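Local coordinates for bifunctional protein FolD (Thermus thermophilus, PDB 6V6Y) that probably oxidises 5,10-methylenetetrahydrofolate with NADP+ and then hydrolyses the methenyl product to 10-formyltetrahydrofolate, as a homodimer, at residues A[17-22]-A[268-273]; A[91-96]-A[104-109]; A[141-146]-A[151-156]. All coordinates share one frame; numbering follows the deposited sequence.

Contact 1. Residues A[17-22]-A[268-273]; sequences EEIRAR and NTLEAA
Leu270 reaches from helix 257-276 to helix 8-24, where a single methyl, CD2, meets both Ile19 and Arg22. It contributes more than half of the 114 Å² buried between the segments. Its CG lies opposite the backbone N about the CA-CB bond (chi1 -177°), which carries the branched end out toward the other helix. CD2 approaches Ile19 CG2 at 4.4 Å and Arg22 CG at 4.1 Å, and seen from CD2 these two carbons are separated by about 113°. The methyl therefore sits between two neighbours one helical turn apart rather than lying against one of them.

Ile19 offers its short branch. The end of its longer arm stays farther off, Ile19 CD1 being 5.5 Å from Leu270 CD2. The Arg22 side chain crosses that of Leu270 at about a right angle and touches with its root: Arg22 CB is 4.2 Å from Leu270 CD2. A bend at chi2 of 84° then swings the rest of the chain past the leucine, and Arg22 CZ remains 6.3 Å from Leu270 CD1. The contact thus uses the methylenes of the arginine, not its guanidinium.

Ile19 is further enclosed by Leu57, Tyr59 and Met266, while Arg22 also packs on Leu274, one turn beyond Leu270. The closest backbone approach is 7.8 Å, between Ile19 CA and Leu270 CA. The touching is light, with just two residue pairs within 4.5 Å, and no hydrogen bond or salt bridge spans the segments. Helix 8-24 belongs to the catalytic part and helix 257-276 to the NAD(P)-binding part, so the C-terminal helix packs back on the catalytic part. Contact among hydrocarbon groups accounts for the pairing, with the aliphatic part of an exposed arginine covering one side of a buried leucine.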
loop_
_atom_site.group_PDB
_atom_site.type_symbol
_atom_site.label_atom_id
_atom_site.label_comp_id
_atom_site.label_asym_id
_atom_site.label_seq_id
_atom_site.Cartn_x
_atom_site.Cartn_y
_atom_site.Cartn_z
ATOM N N GLU A 17 11.312 24.444 -13.180
ATOM C CA GLU A 17 10.692 25.744 -13.403
ATOM C C GLU A 17 9.636 26.033 -12.341
ATOM O O GLU A 17 9.585 27.139 -11.786
ATOM C CB GLU A 17 10.088 25.779 -14.807
ATOM C CG GLU A 17 10.404 27.010 -15.651
ATOM C CD GLU A 17 11.851 27.473 -15.559
ATOM O OE1 GLU A 17 12.766 26.661 -15.840
ATOM O OE2 GLU A 17 12.063 28.656 -15.214
ATOM N N GLU A 18 8.788 25.040 -12.031
ATOM C CA GLU A 18 7.812 25.201 -10.950
ATOM C C GLU A 18 8.490 25.501 -9.619
ATOM O O GLU A 18 7.998 26.324 -8.831
ATOM C CB GLU A 18 6.938 23.952 -10.819
ATOM C CG GLU A 18 5.751 23.949 -11.780
ATOM C CD GLU A 18 5.158 22.571 -12.046
ATOM O OE1 GLU A 18 4.687 22.347 -13.184
ATOM O OE2 GLU A 18 5.155 21.720 -11.125
ATOM N N ILE A 19 9.616 24.838 -9.342
ATOM C CA ILE A 19 10.293 25.031 -8.062
ATOM C C ILE A 19 10.895 26.434 -7.985
ATOM O O ILE A 19 10.700 27.154 -7.000
ATOM C CB ILE A 19 11.355 23.936 -7.842
ATOM C CG1 ILE A 19 10.691 22.574 -7.574
ATOM C CG2 ILE A 19 12.310 24.323 -6.693
ATOM C CD1 ILE A 19 11.677 21.398 -7.574
ATOM N N ARG A 20 11.626 26.847 -9.029
ATOM C CA ARG A 20 12.240 28.175 -9.010
ATOM C C ARG A 20 11.185 29.259 -8.812
ATOM O O ARG A 20 11.387 30.200 -8.034
ATOM C CB ARG A 20 13.036 28.413 -10.299
ATOM C CG ARG A 20 14.166 27.419 -10.508
ATOM C CD ARG A 20 15.029 27.767 -11.703
ATOM N NE ARG A 20 14.667 27.034 -12.917
ATOM C CZ ARG A 20 15.358 26.002 -13.404
ATOM N NH1 ARG A 20 16.440 25.560 -12.772
ATOM N NH2 ARG A 20 14.970 25.405 -14.525
ATOM N N ALA A 21 10.035 29.115 -9.480
ATOM C CA ALA A 21 8.965 30.098 -9.350
ATOM C C ALA A 21 8.486 30.201 -7.915
ATOM O O ALA A 21 8.258 31.304 -7.406
ATOM C CB ALA A 21 7.797 29.736 -10.267
ATOM N N ARG A 22 8.322 29.062 -7.246
ATOM C CA ARG A 22 7.752 29.083 -5.908
ATOM C C ARG A 22 8.747 29.624 -4.881
ATOM O O ARG A 22 8.335 30.180 -3.859
ATOM C CB ARG A 22 7.264 27.677 -5.545
ATOM C CG ARG A 22 6.567 27.569 -4.202
ATOM C CD ARG A 22 5.093 27.933 -4.289
ATOM N NE ARG A 22 4.450 27.845 -2.979
ATOM C CZ ARG A 22 4.557 28.778 -2.033
ATOM N NH1 ARG A 22 5.282 29.871 -2.260
ATOM N NH2 ARG A 22 3.942 28.622 -0.862
ATOM N N ASN A 268 10.136 17.214 -3.271
ATOM C CA ASN A 268 9.773 16.755 -1.932
ATOM C C ASN A 268 10.492 17.571 -0.864
ATOM O O ASN A 268 9.996 17.694 0.267
ATOM C CB ASN A 268 10.111 15.273 -1.757
ATOM C CG ASN A 268 8.949 14.343 -2.079
ATOM O OD1 ASN A 268 7.854 14.769 -2.455
ATOM N ND2 ASN A 268 9.194 13.041 -1.921
ATOM N N THR A 269 11.671 18.110 -1.197
ATOM C CA THR A 269 12.416 18.906 -0.226
ATOM C C THR A 269 11.698 20.226 0.054
ATOM O O THR A 269 11.503 20.606 1.213
ATOM C CB THR A 269 13.843 19.135 -0.722
ATOM O OG1 THR A 269 14.508 17.876 -0.824
ATOM C CG2 THR A 269 14.628 20.014 0.254
ATOM N N LEU A 270 11.280 20.924 -1.002
ATOM C CA LEU A 270 10.386 22.066 -0.841
ATOM C C LEU A 270 9.163 21.698 -0.010
ATOM O O LEU A 270 8.825 22.386 0.961
ATOM C CB LEU A 270 9.963 22.579 -2.218
ATOM C CG LEU A 270 9.080 23.829 -2.284
ATOM C CD1 LEU A 270 9.475 24.873 -1.224
ATOM C CD2 LEU A 270 9.115 24.436 -3.697
ATOM N N GLU A 271 8.487 20.605 -0.372
ATOM C CA GLU A 271 7.234 20.262 0.288
ATOM C C GLU A 271 7.445 20.038 1.776
ATOM O O GLU A 271 6.669 20.530 2.602
ATOM C CB GLU A 271 6.624 19.019 -0.359
ATOM C CG GLU A 271 5.854 19.315 -1.626
ATOM C CD GLU A 271 4.516 19.943 -1.328
ATOM O OE1 GLU A 271 4.055 20.769 -2.150
ATOM O OE2 GLU A 271 3.934 19.608 -0.261
ATOM N N ALA A 272 8.489 19.283 2.134
ATOM C CA ALA A 272 8.798 19.044 3.540
ATOM C C ALA A 272 8.998 20.357 4.284
ATOM O O ALA A 272 8.518 20.516 5.410
ATOM C CB ALA A 272 10.044 18.163 3.665
ATOM N N ALA A 273 9.699 21.310 3.658
ATOM C CA ALA A 273 9.917 22.617 4.275
ATOM C C ALA A 273 8.596 23.319 4.574
ATOM O O ALA A 273 8.378 23.810 5.688
ATOM C CB ALA A 273 10.792 23.484 3.367
#

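Contact 2. Residues A[91-96]-A[104-109]; sequences ILVQLP and QRVLEA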
loop_
_atom_site.group_PDB
_atom_site.type_symbol
_atom_site.label_atom_id
_atom_site.label_comp_id
_atom_site.label_asym_id
_atom_site.label_seq_id
_atom_site.Cartn_x
_atom_site.Cartn_y
_atom_site.Cartn_z
ATOM N N ILE A 91 15.765 15.239 5.282
ATOM C CA ILE A 91 16.788 14.284 5.685
ATOM C C ILE A 91 16.674 13.068 4.781
ATOM O O ILE A 91 15.582 12.521 4.598
ATOM C CB ILE A 91 16.647 13.879 7.165
ATOM C CG1 ILE A 91 16.755 15.121 8.064
ATOM C CG2 ILE A 91 17.692 12.819 7.506
ATOM C CD1 ILE A 91 16.379 14.879 9.531
ATOM N N LEU A 92 17.802 12.648 4.225
ATOM C CA LEU A 92 17.863 11.603 3.222
ATOM C C LEU A 92 19.018 10.698 3.601
ATOM O O LEU A 92 20.118 11.195 3.856
ATOM C CB LEU A 92 18.087 12.221 1.836
ATOM C CG LEU A 92 17.939 11.450 0.533
ATOM C CD1 LEU A 92 18.132 12.448 -0.582
ATOM C CD2 LEU A 92 18.947 10.318 0.407
ATOM N N VAL A 93 18.778 9.390 3.660
ATOM C CA VAL A 93 19.838 8.417 3.903
ATOM C C VAL A 93 20.055 7.631 2.616
ATOM O O VAL A 93 19.117 7.044 2.066
ATOM C CB VAL A 93 19.508 7.485 5.079
ATOM C CG1 VAL A 93 20.706 6.618 5.391
ATOM C CG2 VAL A 93 19.117 8.291 6.307
ATOM N N GLN A 94 21.286 7.631 2.128
ATOM C CA GLN A 94 21.605 6.969 0.869
ATOM C C GLN A 94 21.686 5.464 1.099
ATOM O O GLN A 94 22.442 5.001 1.962
ATOM C CB GLN A 94 22.920 7.508 0.312
ATOM C CG GLN A 94 23.348 6.855 -0.972
ATOM C CD GLN A 94 22.338 7.079 -2.087
ATOM O OE1 GLN A 94 21.875 8.204 -2.317
ATOM N NE2 GLN A 94 21.977 6.005 -2.776
ATOM N N LEU A 95 20.898 4.703 0.345
ATOM C CA LEU A 95 20.940 3.253 0.441
ATOM C C LEU A 95 21.834 2.691 -0.644
ATOM O O LEU A 95 22.046 3.331 -1.675
ATOM C CB LEU A 95 19.528 2.664 0.328
ATOM C CG LEU A 95 18.606 3.368 1.317
ATOM C CD1 LEU A 95 17.153 2.984 1.114
ATOM C CD2 LEU A 95 19.070 3.106 2.750
ATOM N N PRO A 96 22.404 1.493 -0.442
ATOM C CA PRO A 96 22.221 0.594 0.701
ATOM C C PRO A 96 23.050 0.968 1.912
ATOM O O PRO A 96 24.138 1.524 1.783
ATOM C CB PRO A 96 22.690 -0.750 0.154
ATOM C CG PRO A 96 23.797 -0.365 -0.777
ATOM C CD PRO A 96 23.413 0.971 -1.382
ATOM N N GLN A 104 15.422 -0.574 8.134
ATOM C CA GLN A 104 14.095 -0.167 8.598
ATOM C C GLN A 104 14.200 0.706 9.849
ATOM O O GLN A 104 13.535 1.745 9.955
ATOM C CB GLN A 104 13.215 -1.413 8.849
ATOM C CG GLN A 104 12.126 -1.264 9.950
ATOM C CD GLN A 104 11.179 -2.497 10.096
ATOM O OE1 GLN A 104 11.526 -3.629 9.727
ATOM N NE2 GLN A 104 9.980 -2.261 10.630
ATOM N N ARG A 105 15.070 0.326 10.782
ATOM C CA ARG A 105 15.218 1.089 12.012
ATOM C C ARG A 105 15.718 2.506 11.732
ATOM O O ARG A 105 15.258 3.467 12.360
ATOM C CB ARG A 105 16.161 0.351 12.962
ATOM C CG ARG A 105 16.323 1.028 14.304
ATOM C CD ARG A 105 15.507 0.354 15.389
ATOM N NE ARG A 105 15.897 0.801 16.731
ATOM C CZ ARG A 105 15.560 1.977 17.275
ATOM N NH1 ARG A 105 14.824 2.853 16.594
ATOM N NH2 ARG A 105 15.963 2.282 18.508
ATOM N N VAL A 106 16.634 2.662 10.771
ATOM C CA VAL A 106 17.158 3.988 10.438
ATOM C C VAL A 106 16.085 4.834 9.760
ATOM O O VAL A 106 15.847 5.990 10.142
ATOM C CB VAL A 106 18.412 3.860 9.555
ATOM C CG1 VAL A 106 18.722 5.188 8.851
ATOM C CG2 VAL A 106 19.586 3.381 10.388
ATOM N N LEU A 107 15.426 4.270 8.744
ATOM C CA LEU A 107 14.395 4.999 8.009
ATOM C C LEU A 107 13.256 5.431 8.925
ATOM O O LEU A 107 12.743 6.551 8.803
ATOM C CB LEU A 107 13.867 4.130 6.854
ATOM C CG LEU A 107 14.923 3.786 5.796
ATOM C CD1 LEU A 107 14.370 2.915 4.638
ATOM C CD2 LEU A 107 15.519 5.075 5.260
ATOM N N GLU A 108 12.835 4.554 9.846
ATOM C CA GLU A 108 11.772 4.916 10.784
ATOM C C GLU A 108 12.211 5.971 11.796
ATOM O O GLU A 108 11.350 6.602 12.424
ATOM C CB GLU A 108 11.263 3.671 11.518
ATOM C CG GLU A 108 10.567 2.662 10.593
ATOM C CD GLU A 108 9.731 1.634 11.353
ATOM O OE1 GLU A 108 9.686 1.697 12.604
ATOM O OE2 GLU A 108 9.120 0.760 10.698
ATOM N N ALA A 109 13.522 6.184 11.961
ATOM C CA ALA A 109 14.007 7.241 12.849
ATOM C C ALA A 109 13.862 8.630 12.247
ATOM O O ALA A 109 13.785 9.608 12.996
ATOM C CB ALA A 109 15.470 7.008 13.215
#
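Val93, facing the helix from strand 90-93, touches Val106: Val93 CG2 lies 4.0 Å from Val106 CG1, the closest approach between the segments. The two valine side chains meet at a slant, one methyl against one methyl. Leu107 and Val93 have the most surface buried here, 42 and 39 Å², although each has its closest contact with a different partner. Leu107 starts neither toward nor away from the strand. Its chi2 of 180° extends the chain until the end draws nearer, and Leu107 CD1 comes to 4.5 Å from Leu95 CD1. Its other methyl stays more distant from the valine, with Leu107 CD2 4.9 Å from Val93 CG2.

All of this is apolar packing, and no hydrogen bond crosses. Ile79 of helix 72-84 continues the packing around Val106. On the helix, Gln104 NE2 donates to Glu108 OE2 at 3.1 Å from above the carboxylate plane, and the same oxygen forms a salt bridge with Arg126 of the second subunit. The side chain of Leu95, just before a cis peptide bond to Pro96, is about 8 Å from the bound NADP. The arrangement is a strand-loop-helix unit of an alpha/beta fold, with helix 103-109 folded back against strand 90-93 of the catalytic domain's parallel sheet.

Contact 3. Residues A[141-146]-A[151-156]; sequences GVVRLL and VDLRGK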
loop_
_atom_site.group_PDB
_atom_site.type_symbol
_atom_site.label_atom_id
_atom_site.label_comp_id
_atom_site.label_asym_id
_atom_site.label_seq_id
_atom_site.Cartn_x
_atom_site.Cartn_y
_atom_site.Cartn_z
ATOM N N GLY A 141 8.034 10.443 -9.882
ATOM C CA GLY A 141 8.610 10.871 -11.141
ATOM C C GLY A 141 8.010 10.130 -12.317
ATOM O O GLY A 141 7.835 10.697 -13.399
ATOM N N VAL A 142 7.674 8.856 -12.118
ATOM C CA VAL A 142 7.052 8.080 -13.185
ATOM C C VAL A 142 5.653 8.607 -13.478
ATOM O O VAL A 142 5.294 8.849 -14.633
ATOM C CB VAL A 142 7.050 6.594 -12.806
ATOM C CG1 VAL A 142 6.111 5.815 -13.685
ATOM C CG2 VAL A 142 8.504 6.071 -12.862
ATOM N N VAL A 143 4.850 8.828 -12.437
ATOM C CA VAL A 143 3.511 9.381 -12.644
ATOM C C VAL A 143 3.601 10.744 -13.333
ATOM O O VAL A 143 2.953 10.989 -14.359
ATOM C CB VAL A 143 2.746 9.464 -11.307
ATOM C CG1 VAL A 143 1.417 10.165 -11.507
ATOM C CG2 VAL A 143 2.499 8.065 -10.726
ATOM N N ARG A 144 4.433 11.644 -12.791
ATOM C CA ARG A 144 4.549 12.980 -13.372
ATOM C C ARG A 144 5.021 12.920 -14.817
ATOM O O ARG A 144 4.491 13.631 -15.682
ATOM C CB ARG A 144 5.495 13.841 -12.537
ATOM C CG ARG A 144 5.885 15.153 -13.209
ATOM C CD ARG A 144 5.058 16.317 -12.704
ATOM N NE ARG A 144 5.276 17.513 -13.512
ATOM C CZ ARG A 144 5.229 18.756 -13.044
ATOM N NH1 ARG A 144 4.978 18.973 -11.752
ATOM N NH2 ARG A 144 5.444 19.786 -13.867
ATOM N N LEU A 145 5.997 12.056 -15.105
ATOM C CA LEU A 145 6.472 11.920 -16.478
ATOM C C LEU A 145 5.336 11.528 -17.418
ATOM O O LEU A 145 5.181 12.122 -18.495
ATOM C CB LEU A 145 7.615 10.910 -16.550
ATOM C CG LEU A 145 8.257 10.705 -17.930
ATOM C CD1 LEU A 145 9.731 10.429 -17.774
ATOM C CD2 LEU A 145 7.587 9.545 -18.691
ATOM N N LEU A 146 4.526 10.526 -17.030
ATOM C CA LEU A 146 3.431 10.096 -17.901
ATOM C C LEU A 146 2.420 11.217 -18.111
ATOM O O LEU A 146 1.941 11.433 -19.232
ATOM C CB LEU A 146 2.737 8.860 -17.330
ATOM C CG LEU A 146 3.571 7.577 -17.283
ATOM C CD1 LEU A 146 3.023 6.576 -16.225
ATOM C CD2 LEU A 146 3.636 6.922 -18.647
ATOM N N VAL A 151 -0.397 11.304 -21.128
ATOM C CA VAL A 151 -1.100 10.045 -20.876
ATOM C C VAL A 151 -2.222 10.305 -19.878
ATOM O O VAL A 151 -1.988 10.846 -18.793
ATOM C CB VAL A 151 -0.147 8.955 -20.361
ATOM C CG1 VAL A 151 -0.853 7.593 -20.349
ATOM C CG2 VAL A 151 1.110 8.899 -21.210
ATOM N N ASP A 152 -3.448 9.952 -20.258
ATOM C CA ASP A 152 -4.608 9.989 -19.366
ATOM C C ASP A 152 -4.704 8.612 -18.711
ATOM O O ASP A 152 -5.092 7.632 -19.353
ATOM C CB ASP A 152 -5.871 10.341 -20.150
ATOM C CG ASP A 152 -7.129 10.361 -19.287
ATOM O OD1 ASP A 152 -7.055 10.117 -18.062
ATOM O OD2 ASP A 152 -8.217 10.618 -19.842
ATOM N N LEU A 153 -4.330 8.533 -17.432
ATOM C CA LEU A 153 -4.176 7.242 -16.768
ATOM C C LEU A 153 -5.495 6.637 -16.303
ATOM O O LEU A 153 -5.525 5.437 -15.988
ATOM C CB LEU A 153 -3.226 7.385 -15.578
ATOM C CG LEU A 153 -1.768 7.703 -15.930
ATOM C CD1 LEU A 153 -0.976 8.156 -14.690
ATOM C CD2 LEU A 153 -1.108 6.524 -16.599
ATOM N N ARG A 154 -6.568 7.437 -16.250
ATOM C CA ARG A 154 -7.889 6.968 -15.841
ATOM C C ARG A 154 -8.367 5.853 -16.758
ATOM O O ARG A 154 -8.495 6.048 -17.970
ATOM C CB ARG A 154 -8.894 8.123 -15.864
ATOM C CG ARG A 154 -8.533 9.262 -14.891
ATOM C CD ARG A 154 -9.217 10.595 -15.237
ATOM N NE ARG A 154 -9.085 10.913 -16.659
ATOM C CZ ARG A 154 -9.996 11.577 -17.369
ATOM N NH1 ARG A 154 -11.111 12.004 -16.786
ATOM N NH2 ARG A 154 -9.797 11.805 -18.662
ATOM N N GLY A 155 -8.634 4.685 -16.176
ATOM C CA GLY A 155 -9.096 3.557 -16.955
ATOM C C GLY A 155 -8.028 2.812 -17.721
ATOM O O GLY A 155 -8.353 1.828 -18.396
ATOM N N LYS A 156 -6.767 3.213 -17.624
ATOM C CA LYS A 156 -5.709 2.520 -18.352
ATOM C C LYS A 156 -5.302 1.229 -17.653
ATOM O O LYS A 156 -5.241 1.156 -16.425
ATOM C CB LYS A 156 -4.469 3.416 -18.499
ATOM C CG LYS A 156 -4.613 4.574 -19.479
ATOM C CD LYS A 156 -4.545 4.135 -20.931
ATOM C CE LYS A 156 -4.492 5.366 -21.849
ATOM N NZ LYS A 156 -5.642 6.277 -21.558
#
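Leu146 and Val151 are joined by a backbone hydrogen bond as well as by their side chains. Val151 N donates to Leu146 O at 3.0 Å (N-H...O 157°), tilted 29° from the carbonyl plane. Val151 CG2 stands beside its own backbone N and opposite the carbonyl carbon, which brings it to 3.3 Å from the Leu146 O bonded by that N.

The apolar contacts divide the leucine between two partners. Leu146 CD2 meets Val151 CG2 at 4.1 Å, whereas Leu146 CD1 meets Leu153 CD2 at the same separation, the two leucines roughly perpendicular. Val143 adds a more distant touch on Leu153. Ile222 and Val224 of strand 222-225 also pack on Leu146.

A set of polar bonds lies within 151-156. Asp152 OD1 accepts from Arg154 N at 3.3 Å, an Asx turn, and from Arg154 NE at 2.6 Å, part of a salt bridge with the guanidinium edge-on to the carboxylate. Separately, Lys156 NZ bonds the backbone Asp152 O, and a type II turn spans Leu153 to Lys156.

This connection leads from helix 137-148 into strand 157-161 of the Rossmann-type NADP-binding domain. Its chemistry is segregated: hydrocarbon faces the helix, the salt bridge stays within the loop, and one backbone bond ties them.

Helix 8-24, near the N terminus, supplies the first half of contact 1, whose partner arrives only with the C-terminal helix; this long closure encloses both other contacts. Contact 2 comes first: with seven residues between 91-96 and 104-109, it folds the chain from strand 90-93 back to helix 103-109 in the catalytic domain. Contact 3 follows in series, returning the chain from helix 137-148 toward strand 157-161 of the NADP-binding part. Those two lie on opposite sides of the chain's centre, 28 Å apart between centres. Contact 1 bridges the two domains and touches contact 3 through a salt bridge, Glu18 OE1 to Arg144 NH2 at 2.8 Å.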